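PDB 7KV1: SusD family protein from Bacteroides uniformis, which probably captures beta-glucans at the bacterial cell surface for uptake, as a glycan-binding lipoprotein of the SusD family. Local coordinates for residues P181-T184 with A190-I193; F154-L159 with V166-E171; E239-Q244 with S248-A253. One frame throughout, in Å; residues are numbered along the deposited sequence.

Contact 1 of 3, residues P181-T184 with A190-I193; sequences PQYT and AELI
The phenol of Y183 reaches across to helix 185-201 and donates a hydrogen bond to E191, with Y183 OH 3.2 Å from E191 OE2. This rather long bond sits at the surface of the helical, TPR-related fold of the SusD family, where the loop running into the helix folds back beside the helix's second turn. E191 OE2 takes the hydroxyl on its anti side, the donor standing 25° out of the carboxylate plane, so the bond is not an ideally placed one. Ring and carboxylate planes are inclined by 27°. The acid lies at the rim of the phenol, since E191 CG is in the plane of the ring and OE2 stays close to it.

The rim contact has an apolar share as well. E191 CG comes in at the edge of the tyrosine ring, 3.5 Å from Y183 CE2, and the two side chains cross at about a right angle. The first torsion of the glutamate (chi1 -77°) sets CG beside its own backbone N and so against the ring edge; a bend at the second torsion then turns the carboxylate on toward the hydroxyl.

F168, from the loop after helix 138-162, touches both partners, its ring meeting that of Y183 and its side chain packing on E191. T184 is the N-cap residue of helix 185-201: its side chain caps a backbone nitrogen while Q187 OE1 accepts from T184 N, a pairing consistent with a capping box. Across the contact itself the burial is slight, and E191 OE2 approaches the ring edge too, 3.4 Å from Y183 CE2.

Contact 2 of 3, residues F154-L159 with V166-E171; sequences FYYNML and VPFYLE
In the alpha-helical, TPR-related SusD fold, the loop after helix 138-162 runs back past it; Y156 projects from the helix into this loop, and P167 to L170 line one face and part of the edge of its ring. The Y156 hydroxyl donates to the carbonyl of Y169, OH to O 2.7 Å, tilted 23° from the carbonyl plane. F168 covers one face of the tyrosine: its CE2 stands 3.7 Å above the plane of the Y156 ring, over the ring centre, and the two rings are inclined at 33°. At the ring's edge, in its plane, P167 O lies 3.6 Å from Y156 CE1; that carbonyl is also bonded to Y117 OH of helix 110-129.

The hydroxyl itself is roofed by the Y169 ring. Y169 CG lies between its own backbone N and carbonyl carbon (chi1 54°), which folds the ring back over the Y156 OH, 3.6 Å from the ring plane and offset toward the rim. A phenylalanine in place of Y156 could keep much of the packing on F168, but would probably leave Y169 O without this donor and the loop less firmly held to the helix. One turn further along the helix, L159 CB touches V166 CG1 at 4.3 Å.

Contact 3 of 3, residues E239-Q244 with S248-A253; sequences EMVMYQ and SRFSKA. With EDO (1,2-ethanediol), chain D.
The ring of F250 turns its edge, not a face, to V241: V241 CG1 lies in the plane of the ring, 3.6 Å from F250 CD1. L418 of helix 408-420 also packs on this phenylalanine. The contact joins two roughly antiparallel helices, 230-244 and 250-262, through a short turn, a helical hairpin of the kind that builds the TPR-like SusD fold.

V241 is the hub. With CG1 anti to the backbone N (chi1 164°), that branch faces F250 and, more loosely, A253, V241 CG1 to A253 CB being 4.4 Å. Both methyls touch the aliphatic base of R249, CG2 the closer: V241 CG2 is 3.7 Å from R249 CB and 4.0 Å from R249 CD, the two side chains crossing at about a right angle. The arginine then runs on, extended, away from the valine, and its charged end forms salt bridges with E197 and D246.

On another side of the first helix, E239 does not touch the second. Its carboxylate accepts from a 1,2-ethanediol probably left by crystallisation, EDO O2 to E239 OE2 2.6 Å.

Contact 1 is a surface contact resting on one hydrogen bond between partly exposed side chains, whereas contacts 2 and 3 are buried. Contact 2 mixes aromatic packing with a hydroxyl-to-carbonyl bond that ties a loop to its helix; contact 3 joins helix to helix by apolar packing alone. Contacts 1 and 2 share a loop: 166-171 and 181-184 are paired through their backbones, Y183 N lying 3.0 Å from V166 O. Helix 185-201 stands between the other elements, L192 packing on Y156 from contact 2 and on M240 from contact 3, while I193 meets V241 and R249. Directly, contacts 2 and 3 are joined by the hydrogen bond between N157 ND2 and E239 OE2.

Contact 1 of 3, residues P181-T184 with A190-I193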
loop_
_atom_site.group_PDB
_atom_site.type_symbol
_atom_site.label_atom_id
_atom_site.label_comp_id
_atom_site.label_asym_id
_atom_site.label_seq_id
_atom_site.Cartn_x
_atom_site.Cartn_y
_atom_site.Cartn_z
ATOM N N PRO A 181 12.765 -21.728 -8.176
ATOM C CA PRO A 181 11.606 -22.252 -8.888
ATOM C C PRO A 181 10.499 -21.183 -8.851
ATOM O O PRO A 181 10.356 -20.532 -7.833
ATOM C CB PRO A 181 11.269 -23.530 -8.119
ATOM C CG PRO A 181 11.798 -23.266 -6.729
ATOM C CD PRO A 181 13.052 -22.434 -6.917
ATOM N N GLN A 182 9.833 -20.964 -9.984
ATOM C CA GLN A 182 8.613 -20.118 -10.066
ATOM C C GLN A 182 7.441 -20.884 -9.433
ATOM O O GLN A 182 7.060 -21.956 -9.933
ATOM C CB GLN A 182 8.345 -19.707 -11.506
ATOM C CG GLN A 182 7.242 -18.662 -11.663
ATOM C CD GLN A 182 6.992 -18.409 -13.129
ATOM O OE1 GLN A 182 7.344 -19.241 -13.965
ATOM N NE2 GLN A 182 6.354 -17.298 -13.451
ATOM N N TYR A 183 6.886 -20.344 -8.342
ATOM C CA TYR A 183 5.643 -20.862 -7.717
ATOM C C TYR A 183 4.430 -20.218 -8.372
ATOM O O TYR A 183 4.558 -19.080 -8.916
ATOM C CB TYR A 183 5.627 -20.514 -6.239
ATOM C CG TYR A 183 6.533 -21.319 -5.362
ATOM C CD1 TYR A 183 7.633 -22.002 -5.850
ATOM C CD2 TYR A 183 6.301 -21.336 -3.997
ATOM C CE1 TYR A 183 8.467 -22.713 -5.001
ATOM C CE2 TYR A 183 7.102 -22.075 -3.150
ATOM C CZ TYR A 183 8.176 -22.762 -3.652
ATOM O OH TYR A 183 8.941 -23.448 -2.779
ATOM N N THR A 184 3.286 -20.898 -8.281
ATOM C CA THR A 184 1.963 -20.331 -8.611
ATOM C C THR A 184 1.621 -19.293 -7.524
ATOM O O THR A 184 2.183 -19.381 -6.411
ATOM C CB THR A 184 0.901 -21.422 -8.800
ATOM O OG1 THR A 184 0.624 -21.902 -7.477
ATOM C CG2 THR A 184 1.337 -22.511 -9.774
ATOM N N ALA A 190 0.680 -19.877 0.292
ATOM C CA ALA A 190 0.809 -20.957 1.301
ATOM C C ALA A 190 2.138 -20.801 2.041
ATOM O O ALA A 190 2.157 -20.859 3.306
ATOM C CB ALA A 190 0.697 -22.322 0.637
ATOM N N GLU A 191 3.208 -20.570 1.292
ATOM C CA GLU A 191 4.550 -20.349 1.861
ATOM C C GLU A 191 4.595 -19.087 2.720
ATOM O O GLU A 191 5.095 -19.151 3.870
ATOM C CB GLU A 191 5.569 -20.127 0.756
ATOM C CG GLU A 191 5.945 -21.403 0.099
ATOM C CD GLU A 191 7.083 -22.092 0.795
ATOM O OE1 GLU A 191 7.327 -21.766 1.973
ATOM O OE2 GLU A 191 7.708 -22.931 0.130
ATOM N N LEU A 192 4.196 -17.968 2.146
ATOM C CA LEU A 192 4.328 -16.654 2.811
ATOM C C LEU A 192 3.560 -16.650 4.131
ATOM O O LEU A 192 4.106 -16.134 5.116
ATOM C CB LEU A 192 3.768 -15.547 1.925
ATOM C CG LEU A 192 4.730 -14.920 0.941
ATOM C CD1 LEU A 192 4.154 -13.594 0.465
ATOM C CD2 LEU A 192 6.110 -14.739 1.577
ATOM N N ILE A 193 2.340 -17.173 4.111
ATOM C CA ILE A 193 1.424 -17.102 5.289
ATOM C C ILE A 193 1.950 -18.060 6.367
ATOM O O ILE A 193 1.900 -17.672 7.565
ATOM C CB ILE A 193 -0.048 -17.338 4.885
ATOM C CG1 ILE A 193 -0.998 -16.738 5.915
ATOM C CG2 ILE A 193 -0.334 -18.827 4.652
ATOM C CD1 ILE A 193 -0.947 -15.198 5.980
#

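Contact 2 of 3, residues F154-L159 with V166-E171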
loop_
_atom_site.group_PDB
_atom_site.type_symbol
_atom_site.label_atom_id
_atom_site.label_comp_id
_atom_site.label_asym_id
_atom_site.label_seq_id
_atom_site.Cartn_x
_atom_site.Cartn_y
_atom_site.Cartn_z
ATOM N N PHE A 154 7.101 -9.009 3.641
ATOM C CA PHE A 154 6.629 -7.730 3.076
ATOM C C PHE A 154 6.997 -7.631 1.593
ATOM O O PHE A 154 6.129 -7.329 0.752
ATOM C CB PHE A 154 7.203 -6.548 3.844
ATOM C CG PHE A 154 6.719 -5.253 3.264
ATOM C CD1 PHE A 154 5.465 -4.781 3.583
ATOM C CD2 PHE A 154 7.482 -4.556 2.366
ATOM C CE1 PHE A 154 5.005 -3.596 3.040
ATOM C CE2 PHE A 154 7.025 -3.374 1.821
ATOM C CZ PHE A 154 5.776 -2.907 2.149
ATOM N N TYR A 155 8.264 -7.871 1.263
ATOM C CA TYR A 155 8.755 -7.822 -0.140
ATOM C C TYR A 155 8.044 -8.890 -0.970
ATOM O O TYR A 155 7.693 -8.585 -2.121
ATOM C CB TYR A 155 10.278 -7.966 -0.185
ATOM C CG TYR A 155 11.045 -6.797 0.387
ATOM C CD1 TYR A 155 10.871 -5.512 -0.111
ATOM C CD2 TYR A 155 11.975 -6.985 1.405
ATOM C CE1 TYR A 155 11.602 -4.441 0.387
ATOM C CE2 TYR A 155 12.689 -5.922 1.931
ATOM C CZ TYR A 155 12.524 -4.653 1.403
ATOM O OH TYR A 155 13.227 -3.613 1.924
ATOM N N TYR A 156 7.865 -10.122 -0.441
ATOM C CA TYR A 156 7.225 -11.202 -1.214
ATOM C C TYR A 156 5.754 -10.850 -1.402
ATOM O O TYR A 156 5.146 -11.211 -2.446
ATOM C CB TYR A 156 7.398 -12.562 -0.552
ATOM C CG TYR A 156 8.603 -13.307 -1.050
ATOM C CD1 TYR A 156 8.683 -13.697 -2.378
ATOM C CD2 TYR A 156 9.662 -13.604 -0.202
ATOM C CE1 TYR A 156 9.785 -14.384 -2.851
ATOM C CE2 TYR A 156 10.768 -14.309 -0.664
ATOM C CZ TYR A 156 10.831 -14.681 -1.996
ATOM O OH TYR A 156 11.941 -15.303 -2.503
ATOM N N ASN A 157 5.174 -10.198 -0.393
ATOM C CA ASN A 157 3.733 -9.853 -0.425
ATOM C C ASN A 157 3.472 -8.907 -1.611
ATOM O O ASN A 157 2.433 -9.028 -2.281
ATOM C CB ASN A 157 3.302 -9.256 0.915
ATOM C CG ASN A 157 1.858 -8.828 0.896
ATOM O OD1 ASN A 157 0.985 -9.605 0.483
ATOM N ND2 ASN A 157 1.625 -7.594 1.330
ATOM N N MET A 158 4.371 -7.949 -1.825
ATOM C CA MET A 158 4.300 -7.012 -2.971
ATOM C C MET A 158 4.393 -7.790 -4.293
ATOM O O MET A 158 3.518 -7.620 -5.159
ATOM C CB MET A 158 5.412 -5.963 -2.879
ATOM C CG MET A 158 5.192 -4.778 -3.762
ATOM S SD MET A 158 6.473 -3.529 -3.443
ATOM C CE MET A 158 6.095 -3.073 -1.755
ATOM N N LEU A 159 5.376 -8.671 -4.431
ATOM C CA LEU A 159 5.532 -9.529 -5.639
ATOM C C LEU A 159 4.247 -10.316 -5.889
ATOM O O LEU A 159 3.778 -10.371 -7.043
ATOM C CB LEU A 159 6.707 -10.487 -5.447
ATOM C CG LEU A 159 8.083 -9.838 -5.507
ATOM C CD1 LEU A 159 9.132 -10.788 -4.941
ATOM C CD2 LEU A 159 8.439 -9.423 -6.941
ATOM N N VAL A 166 5.677 -16.228 -9.017
ATOM C CA VAL A 166 7.028 -15.628 -8.920
ATOM C C VAL A 166 8.026 -16.652 -8.392
ATOM O O VAL A 166 7.656 -17.564 -7.664
ATOM C CB VAL A 166 7.008 -14.370 -8.043
ATOM C CG1 VAL A 166 6.105 -13.304 -8.642
ATOM C CG2 VAL A 166 6.617 -14.714 -6.601
ATOM N N PRO A 167 9.313 -16.515 -8.770
ATOM C CA PRO A 167 10.413 -17.221 -8.108
ATOM C C PRO A 167 10.345 -17.037 -6.585
ATOM O O PRO A 167 10.147 -15.921 -6.092
ATOM C CB PRO A 167 11.679 -16.562 -8.668
ATOM C CG PRO A 167 11.233 -16.070 -10.017
ATOM C CD PRO A 167 9.802 -15.598 -9.809
ATOM N N PHE A 168 10.455 -18.149 -5.879
ATOM C CA PHE A 168 10.339 -18.199 -4.411
ATOM C C PHE A 168 11.595 -18.843 -3.824
ATOM O O PHE A 168 11.837 -20.023 -4.103
ATOM C CB PHE A 168 9.044 -18.919 -4.020
ATOM C CG PHE A 168 8.719 -18.636 -2.583
ATOM C CD1 PHE A 168 9.261 -19.405 -1.579
ATOM C CD2 PHE A 168 8.035 -17.484 -2.244
ATOM C CE1 PHE A 168 9.013 -19.105 -0.251
ATOM C CE2 PHE A 168 7.805 -17.182 -0.921
ATOM C CZ PHE A 168 8.312 -17.985 0.066
ATOM N N TYR A 169 12.374 -18.086 -3.053
ATOM C CA TYR A 169 13.567 -18.611 -2.345
ATOM C C TYR A 169 13.724 -17.943 -0.973
ATOM O O TYR A 169 13.557 -16.693 -0.865
ATOM C CB TYR A 169 14.844 -18.418 -3.163
ATOM C CG TYR A 169 15.168 -17.030 -3.645
ATOM C CD1 TYR A 169 14.541 -16.506 -4.757
ATOM C CD2 TYR A 169 16.213 -16.304 -3.087
ATOM C CE1 TYR A 169 14.913 -15.286 -5.289
ATOM C CE2 TYR A 169 16.589 -15.070 -3.592
ATOM C CZ TYR A 169 15.922 -14.549 -4.692
ATOM O OH TYR A 169 16.260 -13.328 -5.226
ATOM N N LEU A 170 14.106 -18.739 0.029
ATOM C CA LEU A 170 14.410 -18.241 1.400
ATOM C C LEU A 170 15.919 -18.355 1.709
ATOM O O LEU A 170 16.293 -18.072 2.857
ATOM C CB LEU A 170 13.552 -19.033 2.385
ATOM C CG LEU A 170 12.043 -18.916 2.197
ATOM C CD1 LEU A 170 11.307 -19.733 3.253
ATOM C CD2 LEU A 170 11.568 -17.459 2.211
ATOM N N GLU A 171 16.748 -18.698 0.706
ATOM C CA GLU A 171 18.243 -18.789 0.750
ATOM C C GLU A 171 18.762 -18.179 -0.555
ATOM O O GLU A 171 18.198 -18.525 -1.630
ATOM C CB GLU A 171 18.728 -20.248 0.791
#

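Contact 3 of 3, residues E239-Q244 with S248-A253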
loop_
_atom_site.group_PDB
_atom_site.type_symbol
_atom_site.label_atom_id
_atom_site.label_comp_id
_atom_site.label_asym_id
_atom_site.label_seq_id
_atom_site.Cartn_x
_atom_site.Cartn_y
_atom_site.Cartn_z
ATOM N N GLU A 239 -4.145 -8.538 5.774
ATOM C CA GLU A 239 -4.101 -8.142 4.355
ATOM C C GLU A 239 -3.991 -9.380 3.478
ATOM O O GLU A 239 -4.778 -9.503 2.522
ATOM C CB GLU A 239 -2.908 -7.217 4.100
ATOM C CG GLU A 239 -2.783 -6.855 2.632
ATOM C CD GLU A 239 -1.703 -5.838 2.390
ATOM O OE1 GLU A 239 -1.684 -4.816 3.138
ATOM O OE2 GLU A 239 -0.896 -6.074 1.476
ATOM N N MET A 240 -3.057 -10.275 3.793
ATOM C CA MET A 240 -2.818 -11.441 2.927
ATOM C C MET A 240 -4.003 -12.399 2.994
ATOM O O MET A 240 -4.426 -12.903 1.933
ATOM C CB MET A 240 -1.541 -12.158 3.352
ATOM C CG MET A 240 -0.327 -11.353 3.017
ATOM S SD MET A 240 1.217 -12.252 3.321
ATOM C CE MET A 240 0.946 -13.803 2.460
ATOM N N VAL A 241 -4.476 -12.706 4.206
ATOM C CA VAL A 241 -5.624 -13.633 4.371
ATOM C C VAL A 241 -6.809 -13.056 3.563
ATOM O O VAL A 241 -7.468 -13.791 2.783
ATOM C CB VAL A 241 -5.928 -13.785 5.873
ATOM C CG1 VAL A 241 -7.298 -14.377 6.104
ATOM C CG2 VAL A 241 -4.875 -14.629 6.566
ATOM N N MET A 242 -7.066 -11.759 3.679
ATOM C CA MET A 242 -8.246 -11.179 2.977
ATOM C C MET A 242 -8.021 -11.231 1.451
ATOM O O MET A 242 -8.963 -11.504 0.692
ATOM C CB MET A 242 -8.503 -9.767 3.504
ATOM C CG MET A 242 -8.935 -9.783 4.993
ATOM S SD MET A 242 -8.863 -8.144 5.758
ATOM C CE MET A 242 -10.430 -7.483 5.183
ATOM N N TYR A 243 -6.810 -10.955 0.988
ATOM C CA TYR A 243 -6.541 -10.868 -0.464
ATOM C C TYR A 243 -6.687 -12.270 -1.047
ATOM O O TYR A 243 -7.093 -12.405 -2.155
ATOM C CB TYR A 243 -5.163 -10.276 -0.779
ATOM C CG TYR A 243 -5.085 -9.871 -2.230
ATOM C CD1 TYR A 243 -5.761 -8.758 -2.686
ATOM C CD2 TYR A 243 -4.348 -10.601 -3.162
ATOM C CE1 TYR A 243 -5.757 -8.413 -4.025
ATOM C CE2 TYR A 243 -4.291 -10.244 -4.497
ATOM C CZ TYR A 243 -5.006 -9.138 -4.937
ATOM O OH TYR A 243 -5.003 -8.787 -6.258
ATOM N N GLN A 244 -6.337 -13.296 -0.287
ATOM C CA GLN A 244 -6.443 -14.704 -0.744
ATOM C C GLN A 244 -7.890 -15.188 -0.666
ATOM O O GLN A 244 -8.141 -16.230 -1.267
ATOM C CB GLN A 244 -5.561 -15.611 0.132
ATOM C CG GLN A 244 -5.452 -17.066 -0.284
ATOM C CD GLN A 244 -4.908 -17.307 -1.665
ATOM O OE1 GLN A 244 -4.464 -16.393 -2.371
ATOM N NE2 GLN A 244 -4.992 -18.569 -2.073
ATOM N N SER A 248 -10.269 -20.167 5.979
ATOM C CA SER A 248 -9.654 -20.975 7.062
ATOM C C SER A 248 -8.925 -20.066 8.048
ATOM O O SER A 248 -8.770 -20.482 9.213
ATOM C CB SER A 248 -8.750 -22.077 6.555
ATOM O OG SER A 248 -7.494 -21.562 6.190
ATOM N N ARG A 249 -8.525 -18.866 7.645
ATOM C CA ARG A 249 -7.722 -17.994 8.547
ATOM C C ARG A 249 -8.458 -16.721 8.969
ATOM O O ARG A 249 -7.807 -15.910 9.646
ATOM C CB ARG A 249 -6.386 -17.702 7.863
ATOM C CG ARG A 249 -5.400 -18.859 7.984
ATOM C CD ARG A 249 -4.085 -18.514 7.329
ATOM N NE ARG A 249 -3.023 -19.518 7.484
ATOM C CZ ARG A 249 -2.695 -20.467 6.595
ATOM N NH1 ARG A 249 -3.359 -20.608 5.461
ATOM N NH2 ARG A 249 -1.646 -21.244 6.826
ATOM N N PHE A 250 -9.744 -16.545 8.639
ATOM C CA PHE A 250 -10.495 -15.303 8.950
ATOM C C PHE A 250 -10.569 -15.101 10.469
ATOM O O PHE A 250 -10.311 -14.010 10.951
ATOM C CB PHE A 250 -11.895 -15.292 8.339
ATOM C CG PHE A 250 -11.971 -15.029 6.858
ATOM C CD1 PHE A 250 -10.836 -14.803 6.090
ATOM C CD2 PHE A 250 -13.198 -15.032 6.230
ATOM C CE1 PHE A 250 -10.927 -14.594 4.727
ATOM C CE2 PHE A 250 -13.293 -14.823 4.861
ATOM C CZ PHE A 250 -12.153 -14.620 4.106
ATOM N N SER A 251 -10.936 -16.138 11.221
ATOM C CA SER A 251 -11.044 -16.059 12.704
ATOM C C SER A 251 -9.700 -15.677 13.343
ATOM O O SER A 251 -9.676 -14.872 14.282
ATOM C CB SER A 251 -11.576 -17.358 13.259
ATOM O OG SER A 251 -12.910 -17.526 12.790
ATOM N N LYS A 252 -8.601 -16.273 12.908
ATOM C CA LYS A 252 -7.281 -15.918 13.464
ATOM C C LYS A 252 -6.980 -14.457 13.118
ATOM O O LYS A 252 -6.510 -13.726 13.996
ATOM C CB LYS A 252 -6.239 -16.878 12.908
ATOM C CG LYS A 252 -4.898 -16.854 13.591
ATOM C CD LYS A 252 -4.151 -18.144 13.302
ATOM C CE LYS A 252 -2.669 -18.028 13.540
ATOM N NZ LYS A 252 -1.955 -19.220 13.029
ATOM N N ALA A 253 -7.195 -14.030 11.867
ATOM C CA ALA A 253 -6.904 -12.632 11.480
ATOM C C ALA A 253 -7.741 -11.684 12.353
ATOM O O ALA A 253 -7.204 -10.629 12.837
ATOM C CB ALA A 253 -7.149 -12.426 10.013
HETATM C C1 EDO D . 1.212 -5.165 -1.515
HETATM O O1 EDO D . 2.537 -4.663 -1.448
HETATM C C2 EDO D . 0.220 -4.251 -0.901
HETATM O O2 EDO D . 0.456 -4.064 0.494
#